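Local structure of membrane lipoprotein family protein (Aeropyrum pernix, 4PEV) at residues Ala185-Ile195 against Val220-Phe230; His259-Lys267 against Ser278-Asp289. The protein binds adenosine and probably serves as the nucleoside-capturing, solute-binding lipoprotein of an ABC transporter at the cell membrane. All coordinates share one frame; numbering follows the deposited sequence.

Contact 1: Ala185-Ile195 against Val220-Phe230. With ADN (adenosine), chain F.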
loop_
_atom_site.group_PDB
_atom_site.type_symbol
_atom_site.label_atom_id
_atom_site.label_comp_id
_atom_site.label_asym_id
_atom_site.label_seq_id
_atom_site.Cartn_x
_atom_site.Cartn_y
_atom_site.Cartn_z
ATOM N N ALA C 185 -4.835 20.933 -12.658
ATOM C CA ALA C 185 -4.387 20.085 -11.559
ATOM C C ALA C 185 -4.525 18.646 -11.963
ATOM O O ALA C 185 -5.634 18.185 -12.199
ATOM C CB ALA C 185 -5.229 20.327 -10.319
ATOM N N LYS C 186 -3.406 17.926 -12.008
ATOM C CA LYS C 186 -3.430 16.497 -12.310
ATOM C C LYS C 186 -3.325 15.609 -11.069
ATOM O O LYS C 186 -2.880 16.046 -10.002
ATOM C CB LYS C 186 -2.308 16.154 -13.267
ATOM C CG LYS C 186 -2.291 17.045 -14.484
ATOM C CD LYS C 186 -1.172 16.644 -15.413
ATOM C CE LYS C 186 -0.863 17.756 -16.382
ATOM N NZ LYS C 186 0.241 17.316 -17.266
ATOM N N ALA C 187 -3.765 14.363 -11.225
ATOM C CA ALA C 187 -3.551 13.334 -10.224
ATOM C C ALA C 187 -2.182 12.726 -10.485
ATOM O O ALA C 187 -1.617 12.903 -11.558
ATOM C CB ALA C 187 -4.633 12.271 -10.300
ATOM N N GLY C 188 -1.636 12.032 -9.502
ATOM C CA GLY C 188 -0.282 11.539 -9.627
ATOM C C GLY C 188 0.008 10.428 -8.663
ATOM O O GLY C 188 -0.797 10.133 -7.784
ATOM N N ALA C 189 1.164 9.804 -8.851
ATOM C CA ALA C 189 1.649 8.795 -7.922
ATOM C C ALA C 189 3.144 8.695 -8.040
ATOM O O ALA C 189 3.670 8.686 -9.147
ATOM C CB ALA C 189 1.027 7.443 -8.216
ATOM N N VAL C 190 3.818 8.645 -6.894
ATOM C CA VAL C 190 5.239 8.379 -6.843
ATOM C C VAL C 190 5.361 6.950 -6.368
ATOM O O VAL C 190 4.946 6.632 -5.247
ATOM C CB VAL C 190 5.984 9.318 -5.875
ATOM C CG1 VAL C 190 7.476 8.988 -5.870
ATOM C CG2 VAL C 190 5.743 10.779 -6.254
ATOM N N ALA C 191 5.915 6.098 -7.232
ATOM C CA ALA C 191 5.947 4.663 -6.992
ATOM C C ALA C 191 7.357 4.205 -6.723
ATOM O O ALA C 191 8.318 4.901 -7.061
ATOM C CB ALA C 191 5.378 3.918 -8.184
ATOM N N GLY C 192 7.473 3.037 -6.104
ATOM C CA GLY C 192 8.768 2.433 -5.839
ATOM C C GLY C 192 9.219 1.619 -7.030
ATOM O O GLY C 192 9.376 2.147 -8.124
HETATM N N MSE C 193 9.400 0.320 -6.822
HETATM C CA MSE C 193 9.939 -0.555 -7.858
HETATM C C MSE C 193 8.878 -1.051 -8.792
HETATM O O MSE C 193 7.708 -1.211 -8.414
HETATM C CB MSE C 193 10.580 -1.779 -7.225
HETATM C CG MSE C 193 11.714 -1.417 -6.280
HETATM SE SE MSE C 193 12.515 -3.092 -5.607
HETATM C CE MSE C 193 13.674 -3.413 -7.188
ATOM N N ASP C 194 9.293 -1.325 -10.028
ATOM C CA ASP C 194 8.398 -1.853 -11.044
ATOM C C ASP C 194 8.179 -3.363 -10.864
ATOM O O ASP C 194 8.871 -4.187 -11.465
ATOM C CB ASP C 194 8.961 -1.546 -12.425
ATOM C CG ASP C 194 7.966 -1.825 -13.526
ATOM O OD1 ASP C 194 7.117 -2.747 -13.352
ATOM O OD2 ASP C 194 8.036 -1.106 -14.556
ATOM N N ILE C 195 7.195 -3.713 -10.047
ATOM C CA ILE C 195 6.934 -5.097 -9.690
ATOM C C ILE C 195 5.431 -5.345 -9.607
ATOM O O ILE C 195 4.670 -4.381 -9.527
ATOM C CB ILE C 195 7.600 -5.423 -8.352
ATOM C CG1 ILE C 195 7.180 -4.428 -7.257
ATOM C CG2 ILE C 195 9.112 -5.384 -8.507
ATOM C CD1 ILE C 195 7.403 -4.965 -5.859
ATOM N N VAL C 220 -9.412 14.556 -16.280
ATOM C CA VAL C 220 -8.324 14.672 -15.316
ATOM C C VAL C 220 -7.215 13.731 -15.735
ATOM O O VAL C 220 -7.447 12.535 -15.883
ATOM C CB VAL C 220 -8.767 14.278 -13.884
ATOM C CG1 VAL C 220 -7.569 14.214 -12.943
ATOM C CG2 VAL C 220 -9.830 15.231 -13.338
ATOM N N GLU C 221 -6.010 14.260 -15.904
ATOM C CA GLU C 221 -4.863 13.445 -16.296
ATOM C C GLU C 221 -4.153 12.839 -15.094
ATOM O O GLU C 221 -4.281 13.345 -13.984
ATOM C CB GLU C 221 -3.893 14.281 -17.092
ATOM C CG GLU C 221 -4.526 14.791 -18.361
ATOM C CD GLU C 221 -3.531 15.468 -19.277
ATOM O OE1 GLU C 221 -2.425 15.847 -18.816
ATOM O OE2 GLU C 221 -3.870 15.625 -20.469
HETATM N N MSE C 222 -3.422 11.748 -15.327
HETATM C CA MSE C 222 -2.723 11.035 -14.259
HETATM C C MSE C 222 -1.315 10.707 -14.672
HETATM O O MSE C 222 -1.073 10.200 -15.760
HETATM C CB MSE C 222 -3.449 9.753 -13.858
HETATM C CG MSE C 222 -2.980 9.249 -12.485
HETATM SE SE MSE C 222 -1.465 7.953 -12.558
HETATM C CE MSE C 222 -2.473 6.384 -13.203
ATOM N N VAL C 223 -0.374 10.997 -13.783
ATOM C CA VAL C 223 1.040 10.780 -14.039
ATOM C C VAL C 223 1.586 9.841 -12.993
ATOM O O VAL C 223 1.542 10.129 -11.793
ATOM C CB VAL C 223 1.827 12.092 -13.987
ATOM C CG1 VAL C 223 3.328 11.830 -14.150
ATOM C CG2 VAL C 223 1.286 13.043 -15.057
ATOM N N TRP C 224 2.102 8.715 -13.464
ATOM C CA TRP C 224 2.620 7.672 -12.610
ATOM C C TRP C 224 4.111 7.553 -12.845
ATOM O O TRP C 224 4.534 7.339 -13.970
ATOM C CB TRP C 224 1.938 6.371 -12.961
ATOM C CG TRP C 224 2.405 5.227 -12.185
ATOM C CD1 TRP C 224 3.545 4.511 -12.387
ATOM C CD2 TRP C 224 1.738 4.624 -11.082
ATOM N NE1 TRP C 224 3.622 3.484 -11.482
ATOM C CE2 TRP C 224 2.526 3.532 -10.664
ATOM C CE3 TRP C 224 0.551 4.904 -10.402
ATOM C CZ2 TRP C 224 2.172 2.717 -9.589
ATOM C CZ3 TRP C 224 0.194 4.092 -9.340
ATOM C CH2 TRP C 224 1.005 3.006 -8.945
ATOM N N THR C 225 4.897 7.697 -11.782
ATOM C CA THR C 225 6.347 7.588 -11.856
ATOM C C THR C 225 6.918 6.503 -10.934
ATOM O O THR C 225 6.818 6.592 -9.696
ATOM C CB THR C 225 7.009 8.930 -11.508
ATOM O OG1 THR C 225 6.356 9.971 -12.239
ATOM C CG2 THR C 225 8.504 8.910 -11.855
ATOM N N TYR C 226 7.519 5.482 -11.548
ATOM C CA TYR C 226 8.403 4.573 -10.834
ATOM C C TYR C 226 9.714 5.288 -10.517
ATOM O O TYR C 226 10.358 5.821 -11.410
ATOM C CB TYR C 226 8.685 3.339 -11.667
ATOM C CG TYR C 226 7.509 2.411 -11.752
ATOM C CD1 TYR C 226 7.034 1.751 -10.610
ATOM C CD2 TYR C 226 6.864 2.187 -12.962
ATOM C CE1 TYR C 226 5.956 0.887 -10.677
ATOM C CE2 TYR C 226 5.785 1.334 -13.044
ATOM C CZ TYR C 226 5.328 0.684 -11.905
ATOM O OH TYR C 226 4.243 -0.172 -12.000
ATOM N N THR C 227 10.073 5.320 -9.235
ATOM C CA THR C 227 11.376 5.801 -8.785
ATOM C C THR C 227 12.389 4.669 -8.803
ATOM O O THR C 227 13.585 4.908 -8.938
ATOM C CB THR C 227 11.337 6.302 -7.337
ATOM O OG1 THR C 227 11.032 5.201 -6.466
ATOM C CG2 THR C 227 10.316 7.411 -7.177
ATOM N N GLY C 228 11.911 3.447 -8.621
ATOM C CA GLY C 228 12.762 2.270 -8.697
ATOM C C GLY C 228 13.264 1.790 -7.349
ATOM O O GLY C 228 13.902 0.738 -7.249
ATOM N N ARG C 229 12.987 2.553 -6.302
ATOM C CA ARG C 229 13.463 2.208 -4.980
ATOM C C ARG C 229 12.300 2.331 -4.000
ATOM O O ARG C 229 11.342 3.054 -4.260
ATOM C CB ARG C 229 14.676 3.092 -4.644
ATOM C CG ARG C 229 15.931 2.655 -5.423
ATOM C CD ARG C 229 17.152 3.578 -5.370
ATOM N NE ARG C 229 17.612 3.870 -4.006
ATOM C CZ ARG C 229 18.217 3.004 -3.186
ATOM N NH1 ARG C 229 18.463 1.756 -3.565
ATOM N NH2 ARG C 229 18.580 3.388 -1.964
ATOM N N PHE C 230 12.350 1.565 -2.915
ATOM C CA PHE C 230 11.364 1.669 -1.825
ATOM C C PHE C 230 11.933 2.331 -0.577
ATOM O O PHE C 230 11.210 2.571 0.378
ATOM C CB PHE C 230 10.882 0.294 -1.417
ATOM C CG PHE C 230 9.828 -0.267 -2.307
ATOM C CD1 PHE C 230 8.603 0.368 -2.433
ATOM C CD2 PHE C 230 10.037 -1.467 -2.990
ATOM C CE1 PHE C 230 7.612 -0.163 -3.243
ATOM C CE2 PHE C 230 9.054 -1.993 -3.802
ATOM C CZ PHE C 230 7.839 -1.344 -3.926
HETATM O "O5'" ADN F . 4.135 1.534 -0.229
HETATM C "C5'" ADN F . 3.366 1.081 -1.360
HETATM C "C4'" ADN F . 3.508 -0.406 -1.702
HETATM O "O4'" ADN F . 4.832 -0.734 -2.130
HETATM C "C3'" ADN F . 3.220 -1.407 -0.587
HETATM O "O3'" ADN F . 1.817 -1.621 -0.397
HETATM C "C2'" ADN F . 3.969 -2.645 -1.068
HETATM O "O2'" ADN F . 3.228 -3.419 -2.021
HETATM C "C1'" ADN F . 5.184 -2.057 -1.737
HETATM N N9 ADN F . 6.321 -1.974 -0.801
HETATM C C8 ADN F . 6.542 -1.030 0.144
HETATM N N7 ADN F . 7.703 -1.264 0.813
HETATM C C5 ADN F . 8.236 -2.380 0.272
HETATM C C6 ADN F . 9.442 -3.208 0.483
HETATM N N6 ADN F . 10.329 -2.870 1.438
HETATM N N1 ADN F . 9.618 -4.307 -0.293
HETATM C C2 ADN F . 8.732 -4.667 -1.246
HETATM N N3 ADN F . 7.618 -3.967 -1.492
HETATM C C4 ADN F . 7.319 -2.845 -0.783
#

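Contact 2: His259-Lys267 against Ser278-Asp289. With ADN (adenosine), chain F.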
loop_
_atom_site.group_PDB
_atom_site.type_symbol
_atom_site.label_atom_id
_atom_site.label_comp_id
_atom_site.label_asym_id
_atom_site.label_seq_id
_atom_site.Cartn_x
_atom_site.Cartn_y
_atom_site.Cartn_z
ATOM N N HIS C 259 8.083 7.469 -0.475
ATOM C CA HIS C 259 7.094 8.545 -0.598
ATOM C C HIS C 259 6.895 9.349 0.673
ATOM O O HIS C 259 5.974 10.146 0.729
ATOM C CB HIS C 259 5.758 8.063 -1.167
ATOM C CG HIS C 259 4.945 7.236 -0.234
ATOM N ND1 HIS C 259 4.974 5.867 -0.255
ATOM C CD2 HIS C 259 4.038 7.576 0.711
ATOM C CE1 HIS C 259 4.129 5.391 0.643
ATOM N NE2 HIS C 259 3.548 6.407 1.245
ATOM N N VAL C 260 7.734 9.157 1.690
ATOM C CA VAL C 260 7.765 10.125 2.775
ATOM C C VAL C 260 8.380 11.404 2.227
ATOM O O VAL C 260 7.970 12.492 2.599
ATOM C CB VAL C 260 8.528 9.635 4.010
ATOM C CG1 VAL C 260 8.819 10.795 4.965
ATOM C CG2 VAL C 260 7.718 8.555 4.715
ATOM N N GLY C 261 9.347 11.278 1.325
ATOM C CA GLY C 261 9.868 12.436 0.606
ATOM C C GLY C 261 8.769 13.112 -0.181
ATOM O O GLY C 261 8.681 14.332 -0.225
HETATM N N MSE C 262 7.920 12.322 -0.811
HETATM C CA MSE C 262 6.783 12.885 -1.514
HETATM C C MSE C 262 5.983 13.771 -0.592
HETATM O O MSE C 262 5.661 14.894 -0.947
HETATM C CB MSE C 262 5.928 11.742 -2.040
HETATM C CG MSE C 262 4.833 12.217 -2.971
HETATM SE SE MSE C 262 3.471 10.801 -3.065
HETATM C CE MSE C 262 2.550 11.062 -1.334
ATOM N N PHE C 263 5.661 13.266 0.599
ATOM C CA PHE C 263 4.903 14.020 1.592
ATOM C C PHE C 263 5.573 15.338 1.880
ATOM O O PHE C 263 4.907 16.372 1.979
ATOM C CB PHE C 263 4.822 13.286 2.922
ATOM C CG PHE C 263 3.931 12.083 2.925
ATOM C CD1 PHE C 263 2.852 11.970 2.062
ATOM C CD2 PHE C 263 4.138 11.078 3.867
ATOM C CE1 PHE C 263 2.032 10.850 2.110
ATOM C CE2 PHE C 263 3.315 9.968 3.930
ATOM C CZ PHE C 263 2.264 9.848 3.047
ATOM N N ASN C 264 6.889 15.300 2.035
ATOM C CA ASN C 264 7.623 16.510 2.344
ATOM C C ASN C 264 7.631 17.504 1.199
ATOM O O ASN C 264 7.648 18.690 1.435
ATOM C CB ASN C 264 9.028 16.179 2.809
ATOM C CG ASN C 264 9.029 15.429 4.124
ATOM O OD1 ASN C 264 8.180 15.637 4.986
ATOM N ND2 ASN C 264 9.990 14.549 4.282
ATOM N N ALA C 265 7.579 17.022 -0.032
ATOM C CA ALA C 265 7.534 17.897 -1.195
ATOM C C ALA C 265 6.206 18.664 -1.281
ATOM O O ALA C 265 6.183 19.856 -1.657
ATOM C CB ALA C 265 7.758 17.084 -2.459
ATOM N N VAL C 266 5.118 17.977 -0.929
ATOM C CA VAL C 266 3.772 18.555 -0.945
ATOM C C VAL C 266 3.613 19.557 0.210
ATOM O O VAL C 266 2.889 20.544 0.075
ATOM C CB VAL C 266 2.675 17.442 -0.902
ATOM C CG1 VAL C 266 1.262 18.019 -0.878
ATOM C CG2 VAL C 266 2.830 16.497 -2.081
ATOM N N LYS C 267 4.297 19.326 1.334
ATOM C CA LYS C 267 4.302 20.304 2.440
ATOM C C LYS C 267 4.911 21.643 2.030
ATOM O O LYS C 267 4.381 22.706 2.346
ATOM C CB LYS C 267 5.090 19.783 3.638
ATOM C CG LYS C 267 4.446 18.619 4.363
ATOM C CD LYS C 267 4.794 18.588 5.840
ATOM C CE LYS C 267 6.238 18.184 6.085
ATOM N NZ LYS C 267 6.772 18.891 7.292
ATOM N N SER C 278 -1.698 15.023 -0.496
ATOM C CA SER C 278 -1.063 13.726 -0.580
ATOM C C SER C 278 -2.064 12.657 -0.155
ATOM O O SER C 278 -3.028 12.937 0.559
ATOM C CB SER C 278 0.175 13.672 0.326
ATOM O OG SER C 278 1.192 14.574 -0.088
ATOM N N ILE C 279 -1.819 11.431 -0.598
ATOM C CA ILE C 279 -2.622 10.274 -0.226
ATOM C C ILE C 279 -1.731 9.124 0.287
ATOM O O ILE C 279 -0.849 8.640 -0.427
ATOM C CB ILE C 279 -3.470 9.796 -1.417
ATOM C CG1 ILE C 279 -4.291 10.986 -1.961
ATOM C CG2 ILE C 279 -4.331 8.597 -1.010
ATOM C CD1 ILE C 279 -5.261 10.661 -3.089
ATOM N N GLY C 280 -1.981 8.699 1.529
ATOM C CA GLY C 280 -1.171 7.685 2.195
ATOM C C GLY C 280 -1.469 6.281 1.728
ATOM O O GLY C 280 -2.509 6.028 1.126
ATOM N N GLN C 281 -0.549 5.364 1.992
ATOM C CA GLN C 281 -0.762 3.966 1.641
ATOM C C GLN C 281 -0.203 3.034 2.708
ATOM O O GLN C 281 0.829 3.328 3.318
ATOM C CB GLN C 281 -0.155 3.644 0.264
ATOM C CG GLN C 281 -0.377 2.225 -0.256
ATOM C CD GLN C 281 -1.841 1.781 -0.258
ATOM O OE1 GLN C 281 -2.747 2.514 -0.689
ATOM N NE2 GLN C 281 -2.078 0.559 0.224
ATOM N N ASP C 282 -0.924 1.927 2.912
ATOM C CA ASP C 282 -0.550 0.785 3.766
ATOM C C ASP C 282 -1.097 1.031 5.149
ATOM O O ASP C 282 -2.081 0.397 5.530
ATOM C CB ASP C 282 0.959 0.459 3.744
ATOM C CG ASP C 282 1.441 0.035 2.355
ATOM O OD1 ASP C 282 0.689 -0.744 1.714
ATOM O OD2 ASP C 282 2.542 0.471 1.898
ATOM N N ALA C 283 -0.497 1.951 5.888
ATOM C CA ALA C 283 -1.125 2.438 7.114
ATOM C C ALA C 283 -1.865 3.723 6.782
ATOM O O ALA C 283 -1.744 4.246 5.664
ATOM C CB ALA C 283 -0.095 2.696 8.197
ATOM N N SER C 284 -2.663 4.201 7.733
ATOM C CA SER C 284 -3.176 5.564 7.676
ATOM C C SER C 284 -2.018 6.459 8.076
ATOM O O SER C 284 -1.541 6.370 9.212
ATOM C CB SER C 284 -4.359 5.793 8.636
ATOM O OG SER C 284 -4.259 7.055 9.310
ATOM N N GLN C 285 -1.604 7.328 7.158
ATOM C CA GLN C 285 -0.442 8.181 7.377
ATOM C C GLN C 285 -0.793 9.667 7.547
ATOM O O GLN C 285 0.094 10.517 7.501
ATOM C CB GLN C 285 0.547 7.985 6.229
ATOM C CG GLN C 285 1.060 6.559 6.126
ATOM C CD GLN C 285 1.889 6.331 4.880
ATOM O OE1 GLN C 285 1.379 6.359 3.765
ATOM N NE2 GLN C 285 3.168 6.102 5.063
ATOM N N GLU C 286 -2.077 9.962 7.772
ATOM C CA GLU C 286 -2.561 11.341 7.847
ATOM C C GLU C 286 -1.848 12.098 8.951
ATOM O O GLU C 286 -1.512 13.276 8.814
ATOM C CB GLU C 286 -4.082 11.372 8.077
ATOM C CG GLU C 286 -4.929 11.023 6.841
ATOM C CD GLU C 286 -5.250 9.545 6.683
ATOM O OE1 GLU C 286 -4.411 8.693 7.037
ATOM O OE2 GLU C 286 -6.344 9.239 6.168
ATOM N N TRP C 287 -1.611 11.397 10.050
ATOM C CA TRP C 287 -0.910 11.950 11.210
ATOM C C TRP C 287 0.418 12.604 10.873
ATOM O O TRP C 287 0.868 13.466 11.609
ATOM C CB TRP C 287 -0.676 10.848 12.263
ATOM C CG TRP C 287 0.237 9.782 11.791
ATOM C CD1 TRP C 287 -0.111 8.618 11.208
ATOM C CD2 TRP C 287 1.668 9.812 11.823
ATOM N NE1 TRP C 287 1.008 7.912 10.876
ATOM C CE2 TRP C 287 2.115 8.621 11.248
ATOM C CE3 TRP C 287 2.616 10.740 12.303
ATOM C CZ2 TRP C 287 3.461 8.314 11.126
ATOM C CZ3 TRP C 287 3.953 10.443 12.184
ATOM C CH2 TRP C 287 4.367 9.234 11.596
ATOM N N TYR C 288 1.064 12.183 9.791
ATOM C CA TYR C 288 2.382 12.732 9.457
ATOM C C TYR C 288 2.275 14.244 9.149
ATOM O O TYR C 288 3.072 15.043 9.649
ATOM C CB TYR C 288 3.058 11.928 8.328
ATOM C CG TYR C 288 4.461 12.393 7.966
ATOM C CD1 TYR C 288 5.567 12.010 8.721
ATOM C CD2 TYR C 288 4.676 13.213 6.861
ATOM C CE1 TYR C 288 6.844 12.432 8.390
ATOM C CE2 TYR C 288 5.948 13.645 6.523
ATOM C CZ TYR C 288 7.031 13.252 7.289
ATOM O OH TYR C 288 8.292 13.691 6.936
ATOM N N ASP C 289 1.276 14.615 8.348
ATOM C CA ASP C 289 0.860 16.015 8.186
ATOM C C ASP C 289 -0.579 16.043 7.709
ATOM O O ASP C 289 -0.838 15.776 6.544
ATOM C CB ASP C 289 1.731 16.794 7.198
ATOM C CG ASP C 289 1.194 18.204 6.942
ATOM O OD1 ASP C 289 0.574 18.821 7.842
ATOM O OD2 ASP C 289 1.371 18.702 5.825
HETATM O "O5'" ADN F . 4.135 1.534 -0.229
HETATM C "C5'" ADN F . 3.366 1.081 -1.360
HETATM C "C4'" ADN F . 3.508 -0.406 -1.702
HETATM O "O4'" ADN F . 4.832 -0.734 -2.130
HETATM C "C3'" ADN F . 3.220 -1.407 -0.587
HETATM O "O3'" ADN F . 1.817 -1.621 -0.397
HETATM C "C2'" ADN F . 3.969 -2.645 -1.068
HETATM O "O2'" ADN F . 3.228 -3.419 -2.021
HETATM C "C1'" ADN F . 5.184 -2.057 -1.737
HETATM N N9 ADN F . 6.321 -1.974 -0.801
HETATM C C8 ADN F . 6.542 -1.030 0.144
HETATM N N7 ADN F . 7.703 -1.264 0.813
HETATM C C5 ADN F . 8.236 -2.380 0.272
HETATM C C6 ADN F . 9.442 -3.208 0.483
HETATM N N6 ADN F . 10.329 -2.870 1.438
HETATM N N1 ADN F . 9.618 -4.307 -0.293
HETATM C C2 ADN F . 8.732 -4.667 -1.246
HETATM N N3 ADN F . 7.618 -3.967 -1.492
HETATM C C4 ADN F . 7.319 -2.845 -0.783
HETATM O O HOH W 1 2.001 15.580 2.464
#

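Contact 1: Ala185-Ile195 against Val220-Phe230
A191 O is gripped twice by T227. The hydroxyl OG1, 2.8 Å from A191 O, sits in the carbonyl plane on a lone pair, while T227 N, also 2.8 Å from A191 O, comes from above that plane. OG1 reaches this oxygen because it stands between the backbone N and the carbonyl carbon of T227 (chi1 64°); it also accepts from R229 N, forming an ST turn. Ahead of this turn in the chain, the two strands run parallel, their ladder carried by the N and O atoms of A187, A189 and A191, with A191 N 2.7 Å from T225 O.

On the face with A189 and A191, the small CB atoms make way for large rings: A189 CB lies 3.4 Å from W224 CE3, and A191 CB touches both W224 and Y226. The Y226 ring is sandwiched, W224 NE1 over one face and D194 CA over the other, 4.0 Å from the ring centroid; the D194 carboxylate stacks almost flat on it, planes 14° apart. W199 and H401 bind that carboxylate, and Y226 OH bonds to Y404 OH. A leucine at Y226 would probably leave Y404 without its hydroxyl partner and D194 without its flat stacking surface.

Where the strands end, F230 turns one face to G192 CA and M193 N and the other to adenosine, whose C4 lies over the ring centre. I195 CD1 meets the ring edge, and the selenium of M193, a selenomethionine, makes an oblique Met-aromatic contact.

Together the segments pair the two strands of a beta-alpha-beta crossover whose helix, 196-214, covers A187 and M222. T225 and T227 pack on helix 233-245, strand 222-226 is outermost in its sheet, and strand 248-254 flanks 186-191 on its other side.

Contact 2: His259-Lys267 against Ser278-Asp289
F263 and Y288 lean on each other obliquely, ring planes 34° apart and centroids 5.7 Å apart, with F263 CD2 against Y288 CD2. Y288 carries CG anti to its backbone N (chi1 -177°), which turns the phenol toward the helix, to N264. There Y288 OH donates to N264 OD1 at 2.8 Å, in the plane of the amide carbonyl and on a lone pair, while V260 CG1 packs obliquely beside the phenol.

From the following strand and turn, the F263 ring is met at its rim: S278 CB lies 3.6 Å from F263 CD1, G280 CA is near CZ, and the Q285 amide stands steeply to the ring, planes 71° apart. This is the second half of a beta-alpha-beta unit, strand 248-254, helix 258-271, strand 277-282, in which the helix runs back over the strand that follows it, axes 9.1 Å apart and nearly antiparallel. A water bridges S278 OG to F263 O.

At the pocket end, the H259 imidazole and the Q285 amide are almost perpendicular. H259 NE2 makes a weak but straight bond to Q285 OE1, 3.3 Å away, and that oxygen takes a firmer one from Q281 N at 2.8 Å. H259 ND1 bonds to A255 N, so both nitrogens have a partner that favours this ring rotation, the one at NE2 weak; adenosine O5' lies near the ring's edge. Next to Q281, D282 receives the O3' and O5' hydroxyls of adenosine on its two carboxylate oxygens.

How the contacts relate
Both contacts belong to the same mixed sheet, but they use it differently. Contact 1 joins strand to strand at its outermost edge, is only partly buried and is held chiefly by a backbone ladder. Contact 2 lays a helix against an interior strand; it is buried, and ring packing with a few side-chain bonds does most of the work. They touch where V190 CG2 meets CG of the selenomethionine M262 at 3.7 Å, joining strand 186-191 to helix 258-271. Each reaches the adenosine pocket with different chemistry: contact 1, from the loop just past its strands, offers an aromatic face to the base, whereas contact 2, from the last residue of strand 277-282, offers a carboxylate to the ribose hydroxyls.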